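Local coordinates for uncharacterized protein (Escherichia coli UMEA 3162-1, PDB 4X5M) that carries sugars across the membrane down their concentration gradient as a homodimeric SemiSWEET transporter, captured here open to the inside, at the interface of chains A and B. Sequence-based numbering; all coordinates share one arbitrary frame. Chains: chain A/B, Uncharacterized protein.

All four contacts draw on helix 37-57 of one chain or the other. Contact 1 lies at one end of the bundle, with the centres of contacts 2 and 4 each about 11 Å from its own and contact 3 about 23 Å off. Contacts 2 and 4 are about 18 Å apart, with contact 3 some 20 Å from contact 2 and 19 Å from contact 4. A:Arg57 belongs to both contact 1 and contact 2. Two-fold symmetry repeats every contact with the chains exchanged. Polar bonds dominate contact 1, contacts 2 and 3 have none across, and contact 4 adds an indole-to-threonine bond to its packing.

Contact 1: the interface of chains A and B. Residues chain A 4-5, 57-59, 61-62; chain B 53, 57, 59, 62.
The carboxylate oxygen OD1 of A:Asp59 is gripped from both faces of its plane. From one face comes the phenol OH of B:Tyr53, which donates across the dimer at 2.5 Å to OD1; from the other, the backbone N of A:Val62 reaches OD1 at 3.1 Å in a bond 168° straight at the hydrogen. The aspartate and tyrosine meet tip to tip, carboxylate and ring planes 67° apart, because CG of B:Tyr53 lies anti to its backbone N (chi1 -175°) and sends the ring toward chain A. A phenylalanine in place of B:Tyr53 would probably leave OD1 without its cross-chain donor and the carboxylate freer to turn. Beside this pair the two Arg57 side chains reach for each other's backbones: NH2 of B:Arg57 gives a hydrogen bond to O of A:Arg57 at 2.9 Å, coming from above the carbonyl plane, and the symmetry-related bond runs from NH2 of A:Arg57 to O of B:Arg57. NE of B:Arg57 forms a looser salt bridge with OD2 of A:Asp59 at 3.4 Å. Water 1 lies between the chains, 2.5 Å from OD2 of A:Asp59, and also bonds OD2 of B:Asp59 and both guanidinium groups. OD2 of A:Asp59 and OD2 of B:Asp59 are 4.5 Å apart, a repulsion the arginines are likely to offset. The network closes over the junction of helices 37-57 and 60-86 at one end of the bundle, probably the shut extracellular gate of this inward-open state.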
loop_
_atom_site.group_PDB
_atom_site.type_symbol
_atom_site.label_atom_id
_atom_site.label_comp_id
_atom_site.label_asym_id
_atom_site.label_seq_id
_atom_site.Cartn_x
_atom_site.Cartn_y
_atom_site.Cartn_z
ATOM N N ILE A 4 -2.348 -17.601 -13.119
ATOM C CA ILE A 4 -1.325 -16.727 -12.560
ATOM C C ILE A 4 -1.798 -15.273 -12.603
ATOM O O ILE A 4 -1.496 -14.493 -11.701
ATOM C CB ILE A 4 0.044 -16.891 -13.288
ATOM C CG1 ILE A 4 0.099 -16.113 -14.605
ATOM C CG2 ILE A 4 0.337 -18.359 -13.546
ATOM C CD1 ILE A 4 1.023 -14.915 -14.576
ATOM N N LEU A 5 -2.566 -14.916 -13.631
ATOM C CA LEU A 5 -3.121 -13.569 -13.724
ATOM C C LEU A 5 -4.224 -13.397 -12.691
ATOM O O LEU A 5 -4.358 -12.337 -12.076
ATOM C CB LEU A 5 -3.663 -13.290 -15.130
ATOM C CG LEU A 5 -4.415 -11.968 -15.319
ATOM C CD1 LEU A 5 -3.535 -10.778 -14.962
ATOM C CD2 LEU A 5 -4.940 -11.837 -16.742
ATOM N N ARG A 57 5.704 -4.102 -18.424
ATOM C CA ARG A 57 5.695 -5.524 -18.087
ATOM C C ARG A 57 4.481 -6.255 -18.650
ATOM O O ARG A 57 4.399 -7.483 -18.566
ATOM C CB ARG A 57 5.737 -5.711 -16.567
ATOM C CG ARG A 57 7.093 -5.454 -15.936
ATOM C CD ARG A 57 8.011 -6.650 -16.108
ATOM N NE ARG A 57 7.538 -7.813 -15.364
ATOM C CZ ARG A 57 8.187 -8.971 -15.301
ATOM N NH1 ARG A 57 9.340 -9.121 -15.938
ATOM N NH2 ARG A 57 7.684 -9.978 -14.600
ATOM N N SER A 58 3.550 -5.494 -19.223
ATOM C CA SER A 58 2.260 -6.024 -19.665
ATOM C C SER A 58 1.584 -6.762 -18.512
ATOM O O SER A 58 1.107 -7.888 -18.666
ATOM C CB SER A 58 2.424 -6.946 -20.877
ATOM O OG SER A 58 2.977 -6.245 -21.977
ATOM N N ASP A 59 1.564 -6.111 -17.353
ATOM C CA ASP A 59 1.021 -6.691 -16.134
ATOM C C ASP A 59 -0.235 -5.940 -15.710
ATOM O O ASP A 59 -0.153 -4.890 -15.072
ATOM C CB ASP A 59 2.073 -6.655 -15.021
ATOM C CG ASP A 59 1.742 -7.582 -13.868
ATOM O OD1 ASP A 59 0.552 -7.707 -13.512
ATOM O OD2 ASP A 59 2.681 -8.193 -13.315
ATOM N N ALA A 61 -2.463 -6.818 -13.574
ATOM C CA ALA A 61 -2.664 -6.904 -12.133
ATOM C C ALA A 61 -2.000 -5.723 -11.435
ATOM O O ALA A 61 -2.616 -5.047 -10.613
ATOM C CB ALA A 61 -2.122 -8.217 -11.594
ATOM N N VAL A 62 -0.737 -5.481 -11.774
ATOM C CA VAL A 62 0.003 -4.347 -11.238
ATOM C C VAL A 62 -0.632 -3.037 -11.693
ATOM O O VAL A 62 -0.759 -2.091 -10.914
ATOM C CB VAL A 62 1.484 -4.388 -11.673
ATOM C CG1 VAL A 62 2.190 -3.086 -11.327
ATOM C CG2 VAL A 62 2.191 -5.575 -11.031
ATOM N N TYR B 53 2.407 -14.268 -6.786
ATOM C CA TYR B 53 2.341 -13.671 -8.114
ATOM C C TYR B 53 3.727 -13.277 -8.608
ATOM O O TYR B 53 4.086 -13.544 -9.754
ATOM C CB TYR B 53 1.421 -12.450 -8.106
ATOM C CG TYR B 53 1.189 -11.842 -9.471
ATOM C CD1 TYR B 53 0.521 -12.551 -10.458
ATOM C CD2 TYR B 53 1.625 -10.555 -9.768
ATOM C CE1 TYR B 53 0.297 -12.005 -11.706
ATOM C CE2 TYR B 53 1.405 -9.997 -11.016
ATOM C CZ TYR B 53 0.740 -10.729 -11.981
ATOM O OH TYR B 53 0.511 -10.194 -13.226
ATOM N N ARG B 57 5.745 -14.739 -11.771
ATOM C CA ARG B 57 6.024 -13.762 -12.822
ATOM C C ARG B 57 7.515 -13.485 -12.988
ATOM O O ARG B 57 7.919 -12.788 -13.921
ATOM C CB ARG B 57 5.296 -12.446 -12.532
ATOM C CG ARG B 57 3.803 -12.477 -12.802
ATOM C CD ARG B 57 3.511 -12.312 -14.281
ATOM N NE ARG B 57 3.886 -10.988 -14.768
ATOM C CZ ARG B 57 3.686 -10.567 -16.012
ATOM N NH1 ARG B 57 3.110 -11.368 -16.898
ATOM N NH2 ARG B 57 4.058 -9.346 -16.369
ATOM N N ASP B 59 9.199 -11.601 -11.033
ATOM C CA ASP B 59 9.216 -10.155 -10.865
ATOM C C ASP B 59 9.795 -9.792 -9.504
ATOM O O ASP B 59 9.089 -9.815 -8.495
ATOM C CB ASP B 59 7.799 -9.592 -11.017
ATOM C CG ASP B 59 7.784 -8.095 -11.257
ATOM O OD1 ASP B 59 8.613 -7.377 -10.662
ATOM O OD2 ASP B 59 6.936 -7.634 -12.051
ATOM N N VAL B 62 8.115 -6.659 -7.683
ATOM C CA VAL B 62 6.898 -7.010 -6.962
ATOM C C VAL B 62 7.234 -7.829 -5.721
ATOM O O VAL B 62 6.660 -7.621 -4.650
ATOM C CB VAL B 62 5.923 -7.800 -7.861
ATOM C CG1 VAL B 62 4.775 -8.377 -7.045
ATOM C CG2 VAL B 62 5.397 -6.912 -8.982
HETATM O O HOH W 1 5.130 -8.442 -13.529
HETATM O O HOH W 2 2.089 -10.559 -19.766
#

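Contact 2: the interface of chains A and B. Residues chain A 49, 52-53, 56-57; chain B 4-5, 7-8.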
loop_
_atom_site.group_PDB
_atom_site.type_symbol
_atom_site.label_atom_id
_atom_site.label_comp_id
_atom_site.label_asym_id
_atom_site.label_seq_id
_atom_site.Cartn_x
_atom_site.Cartn_y
_atom_site.Cartn_z
ATOM N N SER A 49 5.164 5.276 -10.949
ATOM C CA SER A 49 6.251 4.432 -11.433
ATOM C C SER A 49 5.806 2.979 -11.604
ATOM O O SER A 49 6.253 2.294 -12.525
ATOM C CB SER A 49 7.450 4.515 -10.486
ATOM O OG SER A 49 7.932 5.843 -10.380
ATOM N N ALA A 52 3.953 2.810 -14.902
ATOM C CA ALA A 52 4.928 2.715 -15.982
ATOM C C ALA A 52 5.506 1.307 -16.043
ATOM O O ALA A 52 5.671 0.735 -17.122
ATOM C CB ALA A 52 6.038 3.737 -15.794
ATOM N N TYR A 53 5.805 0.755 -14.871
ATOM C CA TYR A 53 6.331 -0.600 -14.758
ATOM C C TYR A 53 5.327 -1.624 -15.273
ATOM O O TYR A 53 5.685 -2.536 -16.017
ATOM C CB TYR A 53 6.697 -0.910 -13.306
ATOM C CG TYR A 53 7.373 -2.249 -13.112
ATOM C CD1 TYR A 53 8.623 -2.497 -13.659
ATOM C CD2 TYR A 53 6.769 -3.258 -12.370
ATOM C CE1 TYR A 53 9.253 -3.713 -13.484
ATOM C CE2 TYR A 53 7.393 -4.481 -12.187
ATOM C CZ TYR A 53 8.637 -4.701 -12.748
ATOM O OH TYR A 53 9.273 -5.907 -12.579
ATOM N N MET A 56 5.158 -1.523 -19.063
ATOM C CA MET A 56 6.363 -2.103 -19.644
ATOM C C MET A 56 6.445 -3.612 -19.416
ATOM O O MET A 56 7.166 -4.314 -20.125
ATOM C CB MET A 56 7.607 -1.413 -19.074
ATOM C CG MET A 56 7.793 0.018 -19.560
ATOM S SD MET A 56 8.798 1.072 -18.490
ATOM C CE MET A 56 9.097 0.009 -17.083
ATOM N N ARG A 57 5.704 -4.102 -18.424
ATOM C CA ARG A 57 5.695 -5.524 -18.087
ATOM C C ARG A 57 4.481 -6.255 -18.650
ATOM O O ARG A 57 4.399 -7.483 -18.566
ATOM C CB ARG A 57 5.737 -5.711 -16.567
ATOM C CG ARG A 57 7.093 -5.454 -15.936
ATOM C CD ARG A 57 8.011 -6.650 -16.108
ATOM N NE ARG A 57 7.538 -7.813 -15.364
ATOM C CZ ARG A 57 8.187 -8.971 -15.301
ATOM N NH1 ARG A 57 9.340 -9.121 -15.938
ATOM N NH2 ARG A 57 7.684 -9.978 -14.600
ATOM N N ILE B 4 13.829 -1.293 -17.161
ATOM C CA ILE B 4 12.451 -1.583 -16.786
ATOM C C ILE B 4 12.408 -2.188 -15.381
ATOM O O ILE B 4 11.476 -1.931 -14.621
ATOM C CB ILE B 4 11.750 -2.519 -17.818
ATOM C CG1 ILE B 4 12.117 -3.990 -17.613
ATOM C CG2 ILE B 4 12.092 -2.097 -19.237
ATOM C CD1 ILE B 4 10.982 -4.841 -17.086
ATOM N N LEU B 5 13.430 -2.964 -15.023
ATOM C CA LEU B 5 13.512 -3.531 -13.681
ATOM C C LEU B 5 13.844 -2.435 -12.681
ATOM O O LEU B 5 13.322 -2.414 -11.564
ATOM C CB LEU B 5 14.561 -4.646 -13.615
ATOM C CG LEU B 5 14.858 -5.218 -12.224
ATOM C CD1 LEU B 5 13.599 -5.784 -11.581
ATOM C CD2 LEU B 5 15.948 -6.278 -12.290
ATOM N N THR B 7 12.930 0.533 -12.962
ATOM C CA THR B 7 11.687 1.278 -12.798
ATOM C C THR B 7 10.836 0.670 -11.687
ATOM O O THR B 7 10.274 1.386 -10.857
ATOM C CB THR B 7 10.871 1.315 -14.106
ATOM O OG1 THR B 7 11.686 1.829 -15.165
ATOM C CG2 THR B 7 9.639 2.195 -13.947
ATOM N N GLY B 8 10.753 -0.656 -11.675
ATOM C CA GLY B 8 10.001 -1.366 -10.655
ATOM C C GLY B 8 10.608 -1.200 -9.276
ATOM O O GLY B 8 9.892 -1.010 -8.291
#
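A:Tyr53 lays its ring flat against helix 3-17 of chain B, where CA of B:Gly8 approaches one face and sits 3.7 Å from the ring centroid, a CH-pi contact. The opposite face is backed by CG of A:Arg57 from its own helix, 3.6 Å above the ring plane and toward the rim, so the aromatic group is held flat between a glycine backbone and an aliphatic stem. At the ring's edge, in its plane, lies the carbonyl carbon of B:Ile4. An alanine replacing A:Tyr53 would probably open a gap over B:Gly8 and let the stem of A:Arg57 shift. That stem also meets B:Ile4: the two side chains cross at about a right angle, CD of A:Arg57 lying 3.6 Å from CD1 of B:Ile4. A:Met56 covers the flank. Its methyl CE is modelled 3.7 Å from CB of B:Thr7 and likewise close to CA of B:Ile4, but the last torsion is nearly eclipsed (chi3 -5°), which makes the methyl's placement less certain. Farther along, the methyl CG2 of B:Thr7 rests 3.7 Å from O of A:Ser49. Nothing polar bonds across here; close apolar packing does the work. The patch joins the last turns of helix 37-57 of chain A to the start of helix 3-17 of chain B, beside the polar end of the bundle.

Contact 3: the interface of chains A and B. Residues chain A 39-40, 43; chain B 18-19, 22.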
loop_
_atom_site.group_PDB
_atom_site.type_symbol
_atom_site.label_atom_id
_atom_site.label_comp_id
_atom_site.label_asym_id
_atom_site.label_seq_id
_atom_site.Cartn_x
_atom_site.Cartn_y
_atom_site.Cartn_z
ATOM N N MET A 39 4.796 12.299 2.561
ATOM C CA MET A 39 4.603 10.857 2.442
ATOM C C MET A 39 3.706 10.504 1.257
ATOM O O MET A 39 3.958 9.528 0.551
ATOM C CB MET A 39 4.017 10.279 3.738
ATOM C CG MET A 39 4.976 10.304 4.919
ATOM S SD MET A 39 4.557 9.108 6.208
ATOM C CE MET A 39 2.896 9.614 6.632
ATOM N N TYR A 40 2.667 11.302 1.031
ATOM C CA TYR A 40 1.742 11.035 -0.067
ATOM C C TYR A 40 2.357 11.356 -1.425
ATOM O O TYR A 40 2.067 10.685 -2.416
ATOM C CB TYR A 40 0.438 11.813 0.124
ATOM C CG TYR A 40 -0.673 10.959 0.687
ATOM C CD1 TYR A 40 -0.762 10.714 2.050
ATOM C CD2 TYR A 40 -1.621 10.382 -0.148
ATOM C CE1 TYR A 40 -1.772 9.926 2.571
ATOM C CE2 TYR A 40 -2.635 9.590 0.362
ATOM C CZ TYR A 40 -2.705 9.367 1.723
ATOM O OH TYR A 40 -3.711 8.581 2.238
ATOM N N PHE A 43 4.547 8.512 -2.038
ATOM C CA PHE A 43 3.685 7.379 -2.351
ATOM C C PHE A 43 3.179 7.445 -3.788
ATOM O O PHE A 43 3.229 6.456 -4.518
ATOM C CB PHE A 43 2.503 7.329 -1.380
ATOM C CG PHE A 43 1.606 6.139 -1.574
ATOM C CD1 PHE A 43 2.056 4.862 -1.289
ATOM C CD2 PHE A 43 0.306 6.300 -2.027
ATOM C CE1 PHE A 43 1.233 3.766 -1.462
ATOM C CE2 PHE A 43 -0.523 5.209 -2.200
ATOM C CZ PHE A 43 -0.058 3.941 -1.917
ATOM N N ALA B 18 7.279 5.001 1.822
ATOM C CA ALA B 18 6.468 6.206 1.985
ATOM C C ALA B 18 5.840 6.271 3.370
ATOM O O ALA B 18 5.962 7.276 4.069
ATOM C CB ALA B 18 5.383 6.270 0.922
ATOM N N PHE B 19 5.167 5.193 3.757
ATOM C CA PHE B 19 4.465 5.149 5.035
ATOM C C PHE B 19 5.111 4.167 6.004
ATOM O O PHE B 19 4.522 3.813 7.025
ATOM C CB PHE B 19 2.998 4.782 4.820
ATOM C CG PHE B 19 2.254 5.758 3.957
ATOM C CD1 PHE B 19 1.775 6.944 4.487
ATOM C CD2 PHE B 19 2.035 5.491 2.617
ATOM C CE1 PHE B 19 1.090 7.845 3.697
ATOM C CE2 PHE B 19 1.350 6.387 1.821
ATOM C CZ PHE B 19 0.878 7.567 2.362
ATOM N N GLN B 22 5.369 5.030 9.710
ATOM C CA GLN B 22 4.150 4.809 10.486
ATOM C C GLN B 22 4.148 3.429 11.138
ATOM O O GLN B 22 3.817 3.290 12.317
ATOM C CB GLN B 22 2.907 4.974 9.605
ATOM C CG GLN B 22 2.615 6.407 9.184
ATOM C CD GLN B 22 1.225 6.568 8.598
ATOM O OE1 GLN B 22 0.560 5.586 8.270
ATOM N NE2 GLN B 22 0.774 7.811 8.472
#
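The rim of B:Phe19 pushes in between two aromatic rings of chain A. Its CZ points at the face of A:Tyr40, 3.5 Å above that ring's plane and set toward the rim, with the planes 81° apart. Its CE2 comes within 3.4 Å of CG of A:Phe43, where the rings meet edge to face at 63°. The sulfur arm of A:Met39 crosses the same ring obliquely near CD1: its methyl CE is 3.6 Å from CD1 of B:Phe19. The bend of A:Met39 at the thioether (chi3 -58°) also carries its methyl CE toward the side-chain amide of B:Gln22, 3.3 Å from NE2 of B:Gln22. SD of A:Met39 lies close to O of B:Ala18, 3.1 Å away, a contact that is no hydrogen bond but may help to seat the methionine. The methyl CB of B:Ala18 also packs on CB of A:Phe43 at 3.8 Å. Farther out, the positions follow from the secondary structure: A:Met39, A:Tyr40 and A:Phe43 share one side of the first turns of helix 37-57, while B:Ala18 and B:Phe19 occupy the break between helices 3-17 and 20-29. B:Gln22, the glutamine of the PQ motif that names the family, follows just after that break. Aromatic packing thus ties the broken first transmembrane segment of one protomer, with its PQ motif, to the second segment of the other, and the break may help the helix to flex during the probable rocking movement.

Contact 4: the interface of chains A and B. Residues chain A 8, 11-12, 14-15, 65; chain B 43, 46-47, 49-50.
Hydrogen bonding joins B:Trp50 to A:Thr15: the indole NE1-H points in its ring plane at the hydroxyl OG1, 3.0 Å away and nearly straight at 175°. OG1 stands between the backbone N and carbonyl carbon of its own residue (chi1 54°), which turns it back along helix 3-17, and it donates in turn to O of A:Ala11 at 3.0 Å. The hydroxyl is therefore fixed as acceptor for the indole by its own helix, forming a short chain of hydrogen bonds. A CH-pi contact holds one indole face, where CB of A:Ala11 lies 3.4 Å from the centroid of the five-membered ring. Van der Waals packing supplies the rest. The methyl CG2 of A:Thr15 touches CD1 of B:Trp50 at 3.4 Å and also packs on CA of B:Gly46, which the beta carbon of A:Phe14 meets as well, at 3.6 Å. Along the benzo part of the indole, CA of A:Ala12 sits 3.6 Å from CZ2 of B:Trp50, and the methyl of A:Ala65 approaches the same carbon. The small A:Ala11, A:Ala12 and B:Gly46 are likely to allow this close approach. The contact joins helix 3-17, with A:Ala65 of helix 60-86, to helix 37-57 of the other protomer, and probably sets the tryptophan's orientation at the wall of the sugar pathway.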
loop_
_atom_site.group_PDB
_atom_site.type_symbol
_atom_site.label_atom_id
_atom_site.label_comp_id
_atom_site.label_asym_id
_atom_site.label_seq_id
_atom_site.Cartn_x
_atom_site.Cartn_y
_atom_site.Cartn_z
ATOM N N GLY A 8 -2.759 -12.499 -9.409
ATOM C CA GLY A 8 -2.434 -11.088 -9.304
ATOM C C GLY A 8 -3.660 -10.234 -9.049
ATOM O O GLY A 8 -3.624 -9.305 -8.241
ATOM N N ALA A 11 -4.666 -10.760 -5.601
ATOM C CA ALA A 11 -3.793 -9.945 -4.768
ATOM C C ALA A 11 -4.178 -8.473 -4.835
ATOM O O ALA A 11 -4.254 -7.795 -3.810
ATOM C CB ALA A 11 -2.343 -10.127 -5.190
ATOM N N ALA A 12 -4.412 -7.988 -6.051
ATOM C CA ALA A 12 -4.770 -6.592 -6.272
ATOM C C ALA A 12 -6.062 -6.226 -5.550
ATOM O O ALA A 12 -6.176 -5.138 -4.990
ATOM C CB ALA A 12 -4.897 -6.309 -7.763
ATOM N N PHE A 14 -7.367 -7.545 -2.753
ATOM C CA PHE A 14 -7.235 -7.503 -1.301
ATOM C C PHE A 14 -6.371 -6.350 -0.797
ATOM O O PHE A 14 -6.723 -5.708 0.186
ATOM C CB PHE A 14 -6.682 -8.832 -0.783
ATOM C CG PHE A 14 -7.730 -9.893 -0.619
ATOM C CD1 PHE A 14 -8.530 -9.923 0.510
ATOM C CD2 PHE A 14 -7.921 -10.855 -1.596
ATOM C CE1 PHE A 14 -9.500 -10.895 0.665
ATOM C CE2 PHE A 14 -8.890 -11.829 -1.447
ATOM C CZ PHE A 14 -9.678 -11.850 -0.315
ATOM N N THR A 15 -5.249 -6.085 -1.456
ATOM C CA THR A 15 -4.362 -5.015 -1.003
ATOM C C THR A 15 -4.934 -3.628 -1.279
ATOM O O THR A 15 -4.692 -2.690 -0.517
ATOM C CB THR A 15 -2.967 -5.108 -1.657
ATOM O OG1 THR A 15 -3.101 -5.146 -3.083
ATOM C CG2 THR A 15 -2.243 -6.351 -1.179
ATOM N N ALA A 65 -4.170 -2.278 -10.042
ATOM C CA ALA A 65 -3.979 -2.084 -8.610
ATOM C C ALA A 65 -3.560 -0.650 -8.310
ATOM O O ALA A 65 -4.094 -0.009 -7.404
ATOM C CB ALA A 65 -2.945 -3.062 -8.073
ATOM N N PHE B 43 -5.314 -7.251 4.059
ATOM C CA PHE B 43 -4.108 -6.682 3.468
ATOM C C PHE B 43 -3.007 -7.728 3.334
ATOM O O PHE B 43 -2.381 -7.851 2.283
ATOM C CB PHE B 43 -3.613 -5.502 4.307
ATOM C CG PHE B 43 -2.420 -4.798 3.723
ATOM C CD1 PHE B 43 -2.534 -4.076 2.548
ATOM C CD2 PHE B 43 -1.190 -4.845 4.360
ATOM C CE1 PHE B 43 -1.441 -3.424 2.010
ATOM C CE2 PHE B 43 -0.094 -4.193 3.829
ATOM C CZ PHE B 43 -0.220 -3.482 2.653
ATOM N N GLY B 46 -3.569 -10.317 0.655
ATOM C CA GLY B 46 -3.170 -9.810 -0.644
ATOM C C GLY B 46 -1.664 -9.778 -0.816
ATOM O O GLY B 46 -1.150 -10.091 -1.891
ATOM N N VAL B 47 -0.955 -9.397 0.245
ATOM C CA VAL B 47 0.506 -9.336 0.218
ATOM C C VAL B 47 1.105 -10.706 -0.082
ATOM O O VAL B 47 1.997 -10.833 -0.922
ATOM C CB VAL B 47 1.076 -8.809 1.553
ATOM C CG1 VAL B 47 2.584 -9.006 1.606
ATOM C CG2 VAL B 47 0.726 -7.342 1.739
ATOM N N SER B 49 -0.408 -13.103 -1.594
ATOM C CA SER B 49 -0.792 -13.417 -2.966
ATOM C C SER B 49 0.103 -12.703 -3.981
ATOM O O SER B 49 0.407 -13.254 -5.040
ATOM C CB SER B 49 -2.260 -13.056 -3.203
ATOM O OG SER B 49 -3.113 -13.773 -2.328
ATOM N N TRP B 50 0.520 -11.481 -3.661
ATOM C CA TRP B 50 1.464 -10.754 -4.509
ATOM C C TRP B 50 2.799 -11.484 -4.579
ATOM O O TRP B 50 3.436 -11.536 -5.632
ATOM C CB TRP B 50 1.688 -9.329 -3.996
ATOM C CG TRP B 50 0.648 -8.330 -4.409
ATOM C CD1 TRP B 50 -0.199 -7.648 -3.588
ATOM C CD2 TRP B 50 0.353 -7.893 -5.741
ATOM N NE1 TRP B 50 -1.007 -6.816 -4.324
ATOM C CE2 TRP B 50 -0.687 -6.949 -5.653
ATOM C CE3 TRP B 50 0.865 -8.211 -7.004
ATOM C CZ2 TRP B 50 -1.227 -6.318 -6.771
ATOM C CZ3 TRP B 50 0.329 -7.585 -8.117
ATOM C CH2 TRP B 50 -0.707 -6.649 -7.993
#